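Local coordinates for methionine gamma-lyase (Trichomonas vaginalis, PDB 1E5F), which is a homotetrameric, pyridoxal-5'-phosphate-dependent enzyme of the Cys/Met metabolism family with the large-domain sheet of the aminotransferase-like fold, at residues C80-S85 / A219-G224; E108-C113 / I150-T155; V179-D184 / G199-V204. All blocks are in the same frame, centred on the assembly; numbering follows the deposited sequence.

Contact 1: C80-S85 / A219-G224. With PLP (pyridoxal-5'-phosphate), chain C.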
ATOM      1  N   CYS A  80     -10.726 -19.144  12.089  1.00 21.21           N
ATOM      2  CA  CYS A  80      -9.478 -18.456  12.348  1.00 20.38           C
ATOM      3  C   CYS A  80      -9.784 -17.011  12.543  1.00 18.58           C
ATOM      4  O   CYS A  80     -10.543 -16.356  11.831  1.00 18.52           O
ATOM      5  CB  CYS A  80      -8.506 -18.729  11.142  1.00 16.67           C
ATOM      6  SG  CYS A  80      -7.059 -17.582  11.249  1.00 17.89           S
ATOM      7  N   VAL A  81      -9.124 -16.331  13.450  1.00 21.83           N
ATOM      8  CA  VAL A  81      -9.197 -14.907  13.714  1.00 20.00           C
ATOM      9  C   VAL A  81      -7.758 -14.329  13.557  1.00 21.63           C
ATOM     10  O   VAL A  81      -6.841 -14.890  14.147  1.00 20.80           O
ATOM     11  CB  VAL A  81      -9.671 -14.615  15.125  1.00 23.82           C
ATOM     12  CG1 VAL A  81      -9.621 -13.162  15.439  1.00 19.05           C
ATOM     13  CG2 VAL A  81     -11.107 -15.227  15.282  1.00 21.87           C
ATOM     14  N   ALA A  82      -7.666 -13.321  12.691  1.00 19.91           N
ATOM     15  CA  ALA A  82      -6.362 -12.694  12.471  1.00 21.32           C
ATOM     16  C   ALA A  82      -6.189 -11.483  13.313  1.00 18.26           C
ATOM     17  O   ALA A  82      -7.186 -10.921  13.758  1.00 20.30           O
ATOM     18  CB  ALA A  82      -6.174 -12.214  11.025  1.00 17.48           C
ATOM     19  N   THR A  83      -4.968 -11.162  13.719  1.00 19.51           N
ATOM     20  CA  THR A  83      -4.768 -10.092  14.606  1.00 16.52           C
ATOM     21  C   THR A  83      -3.530  -9.290  14.120  1.00 18.84           C
ATOM     22  O   THR A  83      -2.877  -9.709  13.179  1.00 16.59           O
ATOM     23  CB  THR A  83      -4.500 -10.486  16.056  1.00 18.01           C
ATOM     24  OG1 THR A  83      -3.188 -11.077  16.147  1.00 17.91           O
ATOM     25  CG2 THR A  83      -5.607 -11.338  16.651  1.00 16.88           C
ATOM     26  N   SER A  84      -3.333  -8.173  14.844  1.00 18.66           N
ATOM     27  CA  SER A  84      -2.272  -7.275  14.452  1.00 19.95           C
ATOM     28  C   SER A  84      -0.957  -7.576  15.179  1.00 17.69           C
ATOM     29  O   SER A  84      -0.065  -6.818  14.913  1.00 20.08           O
ATOM     30  CB  SER A  84      -2.714  -5.801  14.487  1.00 19.51           C
ATOM     31  OG  SER A  84      -2.572  -5.363  15.838  1.00 22.01           O
ATOM     32  N   SER A  85      -0.745  -8.732  15.780  1.00 16.73           N
ATOM     33  CA  SER A  85       0.566  -9.190  16.229  1.00 20.50           C
ATOM     34  C   SER A  85       0.320 -10.584  16.854  1.00 21.11           C
ATOM     35  O   SER A  85      -0.801 -10.903  17.242  1.00 18.76           O
ATOM     36  CB  SER A  85       1.312  -8.373  17.255  1.00 21.47           C
ATOM     37  OG  SER A  85       0.482  -8.261  18.453  1.00 26.96           O
ATOM     38  N   ALA A 219       1.754  -9.533  12.486  1.00 17.76           N
ATOM     39  CA  ALA A 219       0.396  -9.947  12.623  1.00 19.67           C
ATOM     40  C   ALA A 219       0.342 -11.293  13.325  1.00 19.78           C
ATOM     41  O   ALA A 219       1.339 -12.128  13.436  1.00 18.81           O
ATOM     42  CB  ALA A 219      -0.174 -10.179  11.205  1.00 16.82           C
ATOM     43  N   GLY A 220      -0.846 -11.535  13.834  1.00 18.87           N
ATOM     44  CA  GLY A 220      -1.083 -12.822  14.545  1.00 19.40           C
ATOM     45  C   GLY A 220      -2.275 -13.581  13.936  1.00 20.47           C
ATOM     46  O   GLY A 220      -3.090 -12.973  13.254  1.00 20.09           O
ATOM     47  N   LEU A 221      -2.339 -14.897  14.268  1.00 21.08           N
ATOM     48  CA  LEU A 221      -3.509 -15.731  13.957  1.00 20.66           C
ATOM     49  C   LEU A 221      -3.851 -16.743  15.040  1.00 22.58           C
ATOM     50  O   LEU A 221      -3.068 -17.247  15.829  1.00 18.53           O
ATOM     51  CB  LEU A 221      -3.213 -16.567  12.719  1.00 15.97           C
ATOM     52  CG  LEU A 221      -2.889 -15.799  11.397  1.00 18.04           C
ATOM     53  CD1 LEU A 221      -1.953 -16.697  10.519  1.00 16.16           C
ATOM     54  CD2 LEU A 221      -4.129 -15.343  10.633  1.00 13.04           C
ATOM     55  N   ILE A 222      -5.212 -16.874  15.197  1.00 22.56           N
ATOM     56  CA  ILE A 222      -5.814 -17.699  16.088  1.00 16.56           C
ATOM     57  C   ILE A 222      -6.672 -18.726  15.399  1.00 20.25           C
ATOM     58  O   ILE A 222      -7.374 -18.287  14.463  1.00 19.41           O
ATOM     59  CB  ILE A 222      -6.695 -16.862  17.040  1.00 22.13           C
ATOM     60  CG1 ILE A 222      -5.850 -15.818  17.776  1.00 17.18           C
ATOM     61  CG2 ILE A 222      -7.381 -17.895  17.993  1.00 18.24           C
ATOM     62  CD1 ILE A 222      -6.849 -14.807  18.483  1.00 15.24           C
ATOM     63  N   CYS A 223      -6.479 -20.041  15.672  1.00 16.03           N
ATOM     64  CA  CYS A 223      -7.188 -21.045  14.857  1.00 17.16           C
ATOM     65  C   CYS A 223      -7.930 -22.032  15.826  1.00 20.54           C
ATOM     66  O   CYS A 223      -7.272 -22.453  16.809  1.00 19.48           O
ATOM     67  CB  CYS A 223      -6.217 -21.881  14.076  1.00 18.23           C
ATOM     68  SG  CYS A 223      -5.211 -20.901  12.943  1.00 23.12           S
ATOM     69  N   GLY A 224      -9.158 -22.417  15.588  1.00 20.74           N
ATOM     70  CA  GLY A 224      -9.830 -23.281  16.596  1.00 23.12           C
ATOM     71  C   GLY A 224     -11.326 -23.339  16.175  1.00 24.82           C
ATOM     72  O   GLY A 224     -11.654 -23.058  15.043  1.00 24.81           O
TER
HETATM   73  N1  PLP C 405       4.928 -16.609  19.245  1.00 34.02           N
HETATM   74  C2  PLP C 405       6.219 -17.015  19.150  1.00 33.20           C
HETATM   75  C2A PLP C 405       6.791 -18.393  19.077  1.00 28.03           C
HETATM   76  C3  PLP C 405       7.010 -15.972  18.600  1.00 31.27           C
HETATM   77  O3  PLP C 405       8.298 -16.314  18.338  1.00 37.06           O
HETATM   78  C4  PLP C 405       6.633 -14.644  18.567  1.00 31.21           C
HETATM   79  C4A PLP C 405       7.874 -13.701  18.274  1.00 30.92           C
HETATM   80  C5  PLP C 405       5.472 -14.311  19.166  1.00 29.99           C
HETATM   81  C6  PLP C 405       4.606 -15.329  19.564  1.00 32.39           C
HETATM   82  C5A PLP C 405       4.929 -12.918  19.170  1.00 29.67           C
HETATM   83  O4P PLP C 405       4.515 -12.539  17.776  1.00 28.91           O
HETATM   84  P   PLP C 405       4.534 -10.998  17.393  1.00 25.39           P
HETATM   85  O1P PLP C 405       5.977 -10.668  17.448  1.00 25.05           O
HETATM   86  O2P PLP C 405       3.987 -11.044  16.033  1.00 24.10           O
HETATM   87  O3P PLP C 405       3.721 -10.164  18.399  1.00 24.62           O

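Contact 2: E108-C113 / I150-T155. With PLP (pyridoxal-5'-phosphate), chain C.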
ATOM      1  N   GLU A 108       7.389 -23.754  30.662  1.00 27.67           N
ATOM      2  CA  GLU A 108       8.314 -22.691  31.024  1.00 32.45           C
ATOM      3  C   GLU A 108       9.142 -22.209  29.868  1.00 29.36           C
ATOM      4  O   GLU A 108       9.782 -21.189  30.034  1.00 31.59           O
ATOM      5  CB  GLU A 108       9.187 -23.392  32.133  1.00 34.10           C
ATOM      6  CG  GLU A 108      10.113 -24.486  31.561  1.00 37.77           C
ATOM      7  CD  GLU A 108      11.023 -25.105  32.662  1.00 41.02           C
ATOM      8  OE1 GLU A 108      11.241 -24.553  33.747  1.00 39.95           O
ATOM      9  OE2 GLU A 108      11.618 -26.179  32.449  1.00 40.60           O
ATOM     10  N   CYS A 109       9.391 -22.994  28.785  1.00 28.48           N
ATOM     11  CA  CYS A 109      10.235 -22.419  27.754  1.00 30.19           C
ATOM     12  C   CYS A 109       9.319 -21.850  26.673  1.00 30.77           C
ATOM     13  O   CYS A 109       8.868 -22.645  25.773  1.00 31.30           O
ATOM     14  CB  CYS A 109      11.238 -23.411  27.203  1.00 30.95           C
ATOM     15  SG  CYS A 109      12.381 -22.702  25.977  0.80 29.76           S
ATOM     16  N   LEU A 110       9.175 -20.584  26.583  1.00 29.94           N
ATOM     17  CA  LEU A 110       8.300 -19.775  25.761  1.00 30.64           C
ATOM     18  C   LEU A 110       9.132 -18.621  25.168  1.00 31.94           C
ATOM     19  O   LEU A 110      10.193 -18.133  25.622  1.00 29.89           O
ATOM     20  CB  LEU A 110       7.347 -19.102  26.759  1.00 30.06           C
ATOM     21  CG  LEU A 110       5.909 -19.488  26.971  1.00 31.65           C
ATOM     22  CD1 LEU A 110       5.690 -20.974  26.550  1.00 27.39           C
ATOM     23  CD2 LEU A 110       5.436 -19.361  28.391  1.00 30.05           C
ATOM     24  N   TYR A 111       8.553 -18.140  24.100  1.00 31.78           N
ATOM     25  CA  TYR A 111       8.944 -16.769  23.689  1.00 35.96           C
ATOM     26  C   TYR A 111       9.053 -15.869  24.942  1.00 33.19           C
ATOM     27  O   TYR A 111       8.180 -15.699  25.771  1.00 31.71           O
ATOM     28  CB  TYR A 111       7.951 -16.313  22.641  1.00 33.94           C
ATOM     29  CG  TYR A 111       8.303 -14.954  22.116  1.00 41.06           C
ATOM     30  CD1 TYR A 111       9.593 -14.556  21.835  1.00 43.00           C
ATOM     31  CD2 TYR A 111       7.291 -14.013  21.933  1.00 41.77           C
ATOM     32  CE1 TYR A 111       9.890 -13.295  21.356  1.00 45.31           C
ATOM     33  CE2 TYR A 111       7.578 -12.755  21.415  1.00 43.62           C
ATOM     34  CZ  TYR A 111       8.852 -12.374  21.133  1.00 45.68           C
ATOM     35  OH  TYR A 111       9.129 -11.127  20.644  1.00 43.90           O
ATOM     36  N   GLY A 112      10.041 -15.002  24.936  1.00 32.02           N
ATOM     37  CA  GLY A 112      10.171 -14.045  26.037  1.00 33.52           C
ATOM     38  C   GLY A 112       8.912 -13.277  26.395  1.00 33.97           C
ATOM     39  O   GLY A 112       8.493 -13.341  27.545  1.00 32.84           O
ATOM     40  N   CYS A 113       8.305 -12.569  25.447  1.00 30.85           N
ATOM     41  CA  CYS A 113       7.132 -11.772  25.598  1.00 29.05           C
ATOM     42  C   CYS A 113       5.914 -12.542  26.041  1.00 27.36           C
ATOM     43  O   CYS A 113       5.094 -12.080  26.868  1.00 27.49           O
ATOM     44  CB  CYS A 113       6.903 -10.932  24.272  1.00 31.14           C
ATOM     45  SG  CYS A 113       8.389  -9.867  23.998  1.00 36.48           S
ATOM     46  N   ILE A 150      -6.443 -23.482  31.072  1.00 24.96           N
ATOM     47  CA  ILE A 150      -5.595 -23.600  29.911  1.00 24.45           C
ATOM     48  C   ILE A 150      -4.300 -24.375  30.147  1.00 21.64           C
ATOM     49  O   ILE A 150      -3.730 -24.206  31.264  1.00 24.67           O
ATOM     50  CB  ILE A 150      -5.183 -22.125  29.543  1.00 25.88           C
ATOM     51  CG1 ILE A 150      -6.443 -21.369  29.016  1.00 24.09           C
ATOM     52  CG2 ILE A 150      -4.150 -22.065  28.432  1.00 19.60           C
ATOM     53  CD1 ILE A 150      -6.249 -19.939  28.601  1.00 22.73           C
ATOM     54  N   VAL A 151      -3.938 -25.230  29.211  1.00 19.56           N
ATOM     55  CA  VAL A 151      -2.565 -25.747  29.272  1.00 23.81           C
ATOM     56  C   VAL A 151      -1.877 -25.139  28.026  1.00 27.08           C
ATOM     57  O   VAL A 151      -2.459 -25.359  26.965  1.00 24.01           O
ATOM     58  CB  VAL A 151      -2.527 -27.267  29.262  1.00 25.29           C
ATOM     59  CG1 VAL A 151      -1.120 -27.840  29.097  1.00 26.22           C
ATOM     60  CG2 VAL A 151      -3.032 -27.708  30.681  1.00 26.00           C
ATOM     61  N   TYR A 152      -0.715 -24.505  28.196  1.00 24.73           N
ATOM     62  CA  TYR A 152      -0.161 -23.809  27.015  1.00 27.28           C
ATOM     63  C   TYR A 152       1.275 -24.205  26.729  1.00 27.48           C
ATOM     64  O   TYR A 152       2.045 -24.264  27.689  1.00 27.89           O
ATOM     65  CB  TYR A 152      -0.109 -22.244  27.309  1.00 25.91           C
ATOM     66  CG  TYR A 152       0.345 -21.296  26.213  1.00 25.89           C
ATOM     67  CD1 TYR A 152       1.686 -21.043  25.949  1.00 25.20           C
ATOM     68  CD2 TYR A 152      -0.574 -20.731  25.325  1.00 28.99           C
ATOM     69  CE1 TYR A 152       2.159 -20.185  24.951  1.00 27.11           C
ATOM     70  CE2 TYR A 152      -0.173 -19.870  24.298  1.00 27.35           C
ATOM     71  CZ  TYR A 152       1.164 -19.615  24.090  1.00 26.68           C
ATOM     72  OH  TYR A 152       1.604 -18.813  23.117  1.00 24.57           O
ATOM     73  N   PHE A 153       1.674 -24.255  25.475  1.00 24.78           N
ATOM     74  CA  PHE A 153       3.045 -24.607  25.119  1.00 26.03           C
ATOM     75  C   PHE A 153       3.384 -24.303  23.663  1.00 25.68           C
ATOM     76  O   PHE A 153       2.494 -24.014  22.867  1.00 22.16           O
ATOM     77  CB  PHE A 153       3.298 -26.085  25.427  1.00 19.76           C
ATOM     78  CG  PHE A 153       2.456 -26.977  24.580  1.00 22.98           C
ATOM     79  CD1 PHE A 153       2.773 -27.299  23.254  1.00 22.82           C
ATOM     80  CD2 PHE A 153       1.357 -27.539  25.099  1.00 22.83           C
ATOM     81  CE1 PHE A 153       1.906 -28.017  22.501  1.00 21.72           C
ATOM     82  CE2 PHE A 153       0.473 -28.325  24.387  1.00 22.08           C
ATOM     83  CZ  PHE A 153       0.787 -28.585  23.069  1.00 23.72           C
ATOM     84  N   GLU A 154       4.685 -24.302  23.380  1.00 20.32           N
ATOM     85  CA  GLU A 154       5.208 -24.172  22.048  1.00 21.34           C
ATOM     86  C   GLU A 154       6.099 -25.358  21.772  1.00 23.96           C
ATOM     87  O   GLU A 154       7.017 -25.606  22.550  1.00 22.33           O
ATOM     88  CB  GLU A 154       6.174 -23.037  21.925  1.00 21.29           C
ATOM     89  CG  GLU A 154       5.759 -21.664  22.429  1.00 28.57           C
ATOM     90  CD  GLU A 154       6.764 -20.536  22.450  1.00 30.01           C
ATOM     91  OE1 GLU A 154       7.910 -20.779  21.993  1.00 34.15           O
ATOM     92  OE2 GLU A 154       6.602 -19.414  23.025  1.00 29.75           O
ATOM     93  N   THR A 155       5.972 -25.981  20.633  1.00 21.95           N
ATOM     94  CA  THR A 155       6.917 -26.952  20.211  1.00 22.89           C
ATOM     95  C   THR A 155       7.135 -26.820  18.696  1.00 23.14           C
ATOM     96  O   THR A 155       6.185 -26.861  17.957  1.00 23.55           O
ATOM     97  CB  THR A 155       6.484 -28.334  20.654  1.00 23.73           C
ATOM     98  OG1 THR A 155       7.397 -29.330  20.164  1.00 20.75           O
ATOM     99  CG2 THR A 155       5.118 -28.738  20.039  1.00 19.35           C
TER
HETATM  100  N1  PLP C 405       4.928 -16.609  19.245  1.00 34.02           N
HETATM  101  C2  PLP C 405       6.219 -17.015  19.150  1.00 33.20           C
HETATM  102  C2A PLP C 405       6.791 -18.393  19.077  1.00 28.03           C
HETATM  103  C3  PLP C 405       7.010 -15.972  18.600  1.00 31.27           C
HETATM  104  O3  PLP C 405       8.298 -16.314  18.338  1.00 37.06           O
HETATM  105  C4  PLP C 405       6.633 -14.644  18.567  1.00 31.21           C
HETATM  106  C4A PLP C 405       7.874 -13.701  18.274  1.00 30.92           C
HETATM  107  C5  PLP C 405       5.472 -14.311  19.166  1.00 29.99           C
HETATM  108  C6  PLP C 405       4.606 -15.329  19.564  1.00 32.39           C
HETATM  109  C5A PLP C 405       4.929 -12.918  19.170  1.00 29.67           C
HETATM  110  O4P PLP C 405       4.515 -12.539  17.776  1.00 28.91           O
HETATM  111  P   PLP C 405       4.534 -10.998  17.393  1.00 25.39           P
HETATM  112  O1P PLP C 405       5.977 -10.668  17.448  1.00 25.05           O
HETATM  113  O2P PLP C 405       3.987 -11.044  16.033  1.00 24.10           O
HETATM  114  O3P PLP C 405       3.721 -10.164  18.399  1.00 24.62           O
HETATM  115  O   HOH W   1       6.841 -24.548  25.159  1.00 24.03           O

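Contact 3: V179-D184 / G199-V204. With PLP (pyridoxal-5'-phosphate), chain C.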
ATOM      1  N   VAL A 179     -10.758 -28.208  30.226  1.00 29.58           N
ATOM      2  CA  VAL A 179      -9.415 -27.582  30.019  1.00 28.62           C
ATOM      3  C   VAL A 179      -9.205 -27.377  28.513  1.00 28.57           C
ATOM      4  O   VAL A 179      -9.336 -28.355  27.704  1.00 26.25           O
ATOM      5  CB  VAL A 179      -8.310 -28.470  30.562  1.00 27.85           C
ATOM      6  CG1 VAL A 179      -6.964 -27.700  30.672  1.00 30.62           C
ATOM      7  CG2 VAL A 179      -8.570 -29.002  31.974  1.00 27.11           C
ATOM      8  N   LEU A 180      -8.539 -26.286  28.187  1.00 27.92           N
ATOM      9  CA  LEU A 180      -8.141 -26.025  26.785  1.00 25.46           C
ATOM     10  C   LEU A 180      -6.652 -26.122  26.585  1.00 25.13           C
ATOM     11  O   LEU A 180      -5.916 -25.538  27.408  1.00 28.24           O
ATOM     12  CB  LEU A 180      -8.547 -24.537  26.450  1.00 25.08           C
ATOM     13  CG  LEU A 180     -10.082 -24.434  26.276  1.00 27.44           C
ATOM     14  CD1 LEU A 180     -10.496 -23.007  25.933  1.00 25.10           C
ATOM     15  CD2 LEU A 180     -10.672 -25.349  25.253  1.00 22.77           C
ATOM     16  N   VAL A 181      -6.249 -26.931  25.622  1.00 23.19           N
ATOM     17  CA  VAL A 181      -4.825 -26.992  25.302  1.00 25.18           C
ATOM     18  C   VAL A 181      -4.627 -26.002  24.150  1.00 27.44           C
ATOM     19  O   VAL A 181      -5.262 -26.133  23.087  1.00 27.11           O
ATOM     20  CB  VAL A 181      -4.391 -28.388  24.920  1.00 24.47           C
ATOM     21  CG1 VAL A 181      -2.948 -28.453  24.593  1.00 23.34           C
ATOM     22  CG2 VAL A 181      -4.787 -29.253  26.167  1.00 25.71           C
ATOM     23  N   ILE A 182      -3.661 -25.138  24.193  1.00 25.02           N
ATOM     24  CA  ILE A 182      -3.326 -24.052  23.264  1.00 25.63           C
ATOM     25  C   ILE A 182      -1.921 -24.305  22.830  1.00 25.19           C
ATOM     26  O   ILE A 182      -1.040 -24.352  23.721  1.00 25.17           O
ATOM     27  CB  ILE A 182      -3.448 -22.607  23.867  1.00 23.21           C
ATOM     28  CG1 ILE A 182      -4.944 -22.379  24.322  1.00 23.60           C
ATOM     29  CG2 ILE A 182      -3.186 -21.533  22.803  1.00 17.26           C
ATOM     30  CD1 ILE A 182      -5.314 -21.149  25.055  1.00 26.07           C
ATOM     31  N   ALA A 183      -1.688 -24.430  21.560  1.00 25.98           N
ATOM     32  CA  ALA A 183      -0.303 -24.670  21.086  1.00 23.82           C
ATOM     33  C   ALA A 183       0.180 -23.499  20.195  1.00 25.36           C
ATOM     34  O   ALA A 183      -0.675 -23.033  19.393  1.00 21.50           O
ATOM     35  CB  ALA A 183      -0.369 -25.956  20.355  1.00 17.60           C
ATOM     36  N   ASP A 184       1.313 -22.895  20.602  1.00 19.16           N
ATOM     37  CA  ASP A 184       1.787 -21.830  19.625  1.00 19.26           C
ATOM     38  C   ASP A 184       2.574 -22.488  18.515  1.00 22.04           C
ATOM     39  O   ASP A 184       3.619 -23.111  18.719  1.00 24.17           O
ATOM     40  CB  ASP A 184       2.634 -20.829  20.383  1.00 19.81           C
ATOM     41  CG  ASP A 184       3.153 -19.666  19.535  1.00 21.31           C
ATOM     42  OD1 ASP A 184       3.380 -19.847  18.337  1.00 20.73           O
ATOM     43  OD2 ASP A 184       3.674 -18.675  20.139  1.00 26.30           O
ATOM     44  N   GLY A 199      -4.996 -33.406  19.489  1.00 28.30           N
ATOM     45  CA  GLY A 199      -6.022 -33.199  20.490  1.00 24.50           C
ATOM     46  C   GLY A 199      -5.918 -31.716  20.880  1.00 26.15           C
ATOM     47  O   GLY A 199      -6.583 -31.440  21.833  1.00 24.18           O
ATOM     48  N   VAL A 200      -5.040 -30.979  20.188  1.00 25.63           N
ATOM     49  CA  VAL A 200      -4.885 -29.522  20.760  1.00 24.71           C
ATOM     50  C   VAL A 200      -6.170 -28.776  20.557  1.00 24.34           C
ATOM     51  O   VAL A 200      -6.767 -28.954  19.538  1.00 20.79           O
ATOM     52  CB  VAL A 200      -3.652 -28.876  20.110  1.00 24.63           C
ATOM     53  CG1 VAL A 200      -3.650 -27.329  20.184  1.00 18.71           C
ATOM     54  CG2 VAL A 200      -2.385 -29.291  20.861  1.00 23.46           C
ATOM     55  N   ASP A 201      -6.595 -27.720  21.384  1.00 23.49           N
ATOM     56  CA  ASP A 201      -7.936 -27.186  21.020  1.00 20.72           C
ATOM     57  C   ASP A 201      -7.856 -25.835  20.275  1.00 24.21           C
ATOM     58  O   ASP A 201      -8.619 -25.529  19.356  1.00 22.22           O
ATOM     59  CB  ASP A 201      -8.554 -26.887  22.422  1.00 20.90           C
ATOM     60  CG  ASP A 201      -8.726 -28.183  23.216  1.00 25.49           C
ATOM     61  OD1 ASP A 201      -9.566 -28.958  22.733  1.00 21.30           O
ATOM     62  OD2 ASP A 201      -8.153 -28.395  24.307  1.00 24.47           O
ATOM     63  N   VAL A 202      -6.756 -25.072  20.436  1.00 22.44           N
ATOM     64  CA  VAL A 202      -6.566 -23.721  20.014  1.00 21.32           C
ATOM     65  C   VAL A 202      -5.090 -23.624  19.547  1.00 25.01           C
ATOM     66  O   VAL A 202      -4.229 -24.013  20.280  1.00 21.07           O
ATOM     67  CB  VAL A 202      -6.780 -22.557  21.001  1.00 18.70           C
ATOM     68  CG1 VAL A 202      -6.782 -21.200  20.224  1.00 20.25           C
ATOM     69  CG2 VAL A 202      -8.097 -22.675  21.720  1.00 22.79           C
ATOM     70  N   VAL A 203      -4.925 -23.159  18.275  1.00 25.36           N
ATOM     71  CA  VAL A 203      -3.607 -23.013  17.711  1.00 23.96           C
ATOM     72  C   VAL A 203      -3.391 -21.549  17.410  1.00 21.85           C
ATOM     73  O   VAL A 203      -4.198 -20.957  16.689  1.00 19.81           O
ATOM     74  CB  VAL A 203      -3.404 -23.796  16.377  1.00 25.79           C
ATOM     75  CG1 VAL A 203      -2.009 -23.568  15.794  1.00 20.84           C
ATOM     76  CG2 VAL A 203      -3.658 -25.280  16.588  1.00 20.65           C
ATOM     77  N   VAL A 204      -2.308 -20.964  17.911  1.00 23.20           N
ATOM     78  CA  VAL A 204      -1.972 -19.568  17.667  1.00 19.82           C
ATOM     79  C   VAL A 204      -0.660 -19.480  16.881  1.00 24.71           C
ATOM     80  O   VAL A 204       0.190 -20.393  16.876  1.00 23.76           O
ATOM     81  CB  VAL A 204      -1.898 -18.758  18.943  1.00 22.25           C
ATOM     82  CG1 VAL A 204      -3.187 -18.614  19.812  1.00 18.38           C
ATOM     83  CG2 VAL A 204      -0.788 -19.330  19.843  1.00 20.44           C
TER
HETATM   84  N1  PLP C 405       4.928 -16.609  19.245  1.00 34.02           N
HETATM   85  C2  PLP C 405       6.219 -17.015  19.150  1.00 33.20           C
HETATM   86  C2A PLP C 405       6.791 -18.393  19.077  1.00 28.03           C
HETATM   87  C3  PLP C 405       7.010 -15.972  18.600  1.00 31.27           C
HETATM   88  O3  PLP C 405       8.298 -16.314  18.338  1.00 37.06           O
HETATM   89  C4  PLP C 405       6.633 -14.644  18.567  1.00 31.21           C
HETATM   90  C4A PLP C 405       7.874 -13.701  18.274  1.00 30.92           C
HETATM   91  C5  PLP C 405       5.472 -14.311  19.166  1.00 29.99           C
HETATM   92  C6  PLP C 405       4.606 -15.329  19.564  1.00 32.39           C
HETATM   93  C5A PLP C 405       4.929 -12.918  19.170  1.00 29.67           C
HETATM   94  O4P PLP C 405       4.515 -12.539  17.776  1.00 28.91           O
HETATM   95  P   PLP C 405       4.534 -10.998  17.393  1.00 25.39           P
HETATM   96  O1P PLP C 405       5.977 -10.668  17.448  1.00 25.05           O
HETATM   97  O2P PLP C 405       3.987 -11.044  16.033  1.00 24.10           O
HETATM   98  O3P PLP C 405       3.721 -10.164  18.399  1.00 24.62           O

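Contact 1: C80-S85 / A219-G224
Four backbone hydrogen bonds tie Val81 and Thr83 to Ile222 and Gly220, the two strands running antiparallel with an angle of 164° between their directions. Val81 and Ile222 form one hydrogen-bonded pair, with Val81 N to Ile222 O and Ile222 N to Val81 O both 2.8 Å. Thr83 and Gly220 form the other, with Gly220 N to Thr83 O at 2.8 Å. Ala82 faces Leu221 in the non-hydrogen-bonded pair between them, and Cys80 faces Cys223 in another beyond Val81 and Ile222.

In strand order this is where strand 79-83, an outermost strand of the seven-stranded sheet within the chain, joins as the antiparallel neighbour of strand 220-224. Strand 220-224 is thus the one strand running against the others, set between 79-83 and 202-206, as in the large domain of the aminotransferase-like fold.

Apolar packing divides between the two faces. On the face of Cys80 and Ala82, the CD2 branch of Leu221 sits against both, 3.7 Å from Cys80 SG and 3.8 Å from Ala82 CB, and helix 62-75 packs over them. On the other face Thr83 CG2 meets Ile222 CD1 at 4.1 Å, the two side chains crossing at about a right angle beside helices 86-97 and 226-241.

Polar side chains gather at the strand end. Thr83 OG1, held between the backbone N and the carbonyl carbon (chi1 71°), donates to Ser85 O at 2.6 Å. Ser85 is the N-cap of helix 86-97, its OG bonded to Gly88 N and to Gly242 O of the second subunit, while Ser85 CB lies 3.2 Å from phosphate oxygen O3P of PLP.

Contact 2: E108-C113 / I150-T155
Glu154 reaches from the strand to the backbone of the 108-113 segment, where its OE2 accepts a hydrogen bond from Tyr111 N at 2.6 Å. The bond is nearly straight, 167° at the hydrogen, and meets OE2 on the syn side, 21° out of the carboxylate plane. An extended chain beyond CG carries the carboxylate across Leu110 at about a right angle, with OE2 3.2 Å from Leu110 CA. The second oxygen, OE1, is bonded to Asn158 N, so both carboxylate oxygens of this buried side chain have a backbone N-H partner.

Packing is closest around Tyr111. With CG anti to its own backbone N (chi1 -177°), the phenol ring turns away from the strand and lies over PLP: CD2 is 3.3 Å from PLP C5, and C4A of the cofactor lies 3.2 Å above the ring plane, offset toward the rim. Cys113 N sits over the centre of the opposite ring face. The phenol oxygen makes a weak hydrogen bond to Arg58 of the second subunit.

Away from the cofactor the fit is looser. Leu110 CD1 approaches the edge of the Tyr152 ring in its plane, 4.0 Å from CE1, and a water links Cys109 O to the strand backbone. That water donates to Cys109 O and accepts from Glu154 N, each at 2.8 Å.

The loop leading into helix 112-124 thus meets strand 148-154 of the parallel part of the sheet, with Tyr111 at the N-cap position. A tyrosine ring laid over the pyridine ring is typical of the PLP site of the Cys/Met metabolism family.

Contact 3: V179-D184 / G199-V204
Two neighbouring parallel strands of the large-domain sheet, 180-184 and 202-206, meet here and end at the cofactor. The directions of the two short strand segments differ by 22°. Ala183 N bonds to Val202 O at 2.9 Å, and Val204 N to Ala183 O at 3.0 Å.

At the start of the pairing Val181 O accepts from two donors in its carbonyl plane, Asp201 N at 2.7 Å and Val202 N at 3.2 Å. The Asp201 carboxylate returns the grip: OD2 takes Val181 N through its anti lone pair at 2.7 Å, almost straight at 175°, and is also bonded to His174 NE2 of helix 166-174.

Ile182 and Val202 lie side by side on the face covered by helix 86-97, CG1 of Ile182 being 3.8 Å from Val202 CB. On the opposite face, that of Ala183, Val200 CG1 lies 3.6 Å from Ala183 CB.

Asp184 closes the strand. Its CG is anti to the backbone N (chi1 -178°), directing the carboxylate past the strand end, where OD2 lies 2.6 Å from PLP N1. OD1 is hydrogen-bonded to Thr186 OG1, a second-shell contact consistent with fixing the rotation of the carboxylate. An aspartate facing the pyridine nitrogen is a hallmark of the aminotransferase-like PLP site.

Overall arrangement
All three contacts involve strands of one seven-stranded sheet, contact 2 adding the loop before helix 112-124, and they reach the same PLP at different points: contact 1 at the phosphate, contact 2 over the ring and contact 3 at the pyridine nitrogen. Contacts 1 and 3 have centres about 14 Å apart and join through adjacent strands, with Cys223 N 2.7 Å from Val203 O. Contacts 2 and 3, centres about 11 Å apart, join likewise: Phe153 O lies 2.8 Å from Asp184 N, and Tyr152 OH packs on Asp184 CB. Contacts 1 and 2 do not touch, their centres being about 17 Å apart, yet both meet the second subunit, whose Tyr56 and Arg58 also bind the cofactor.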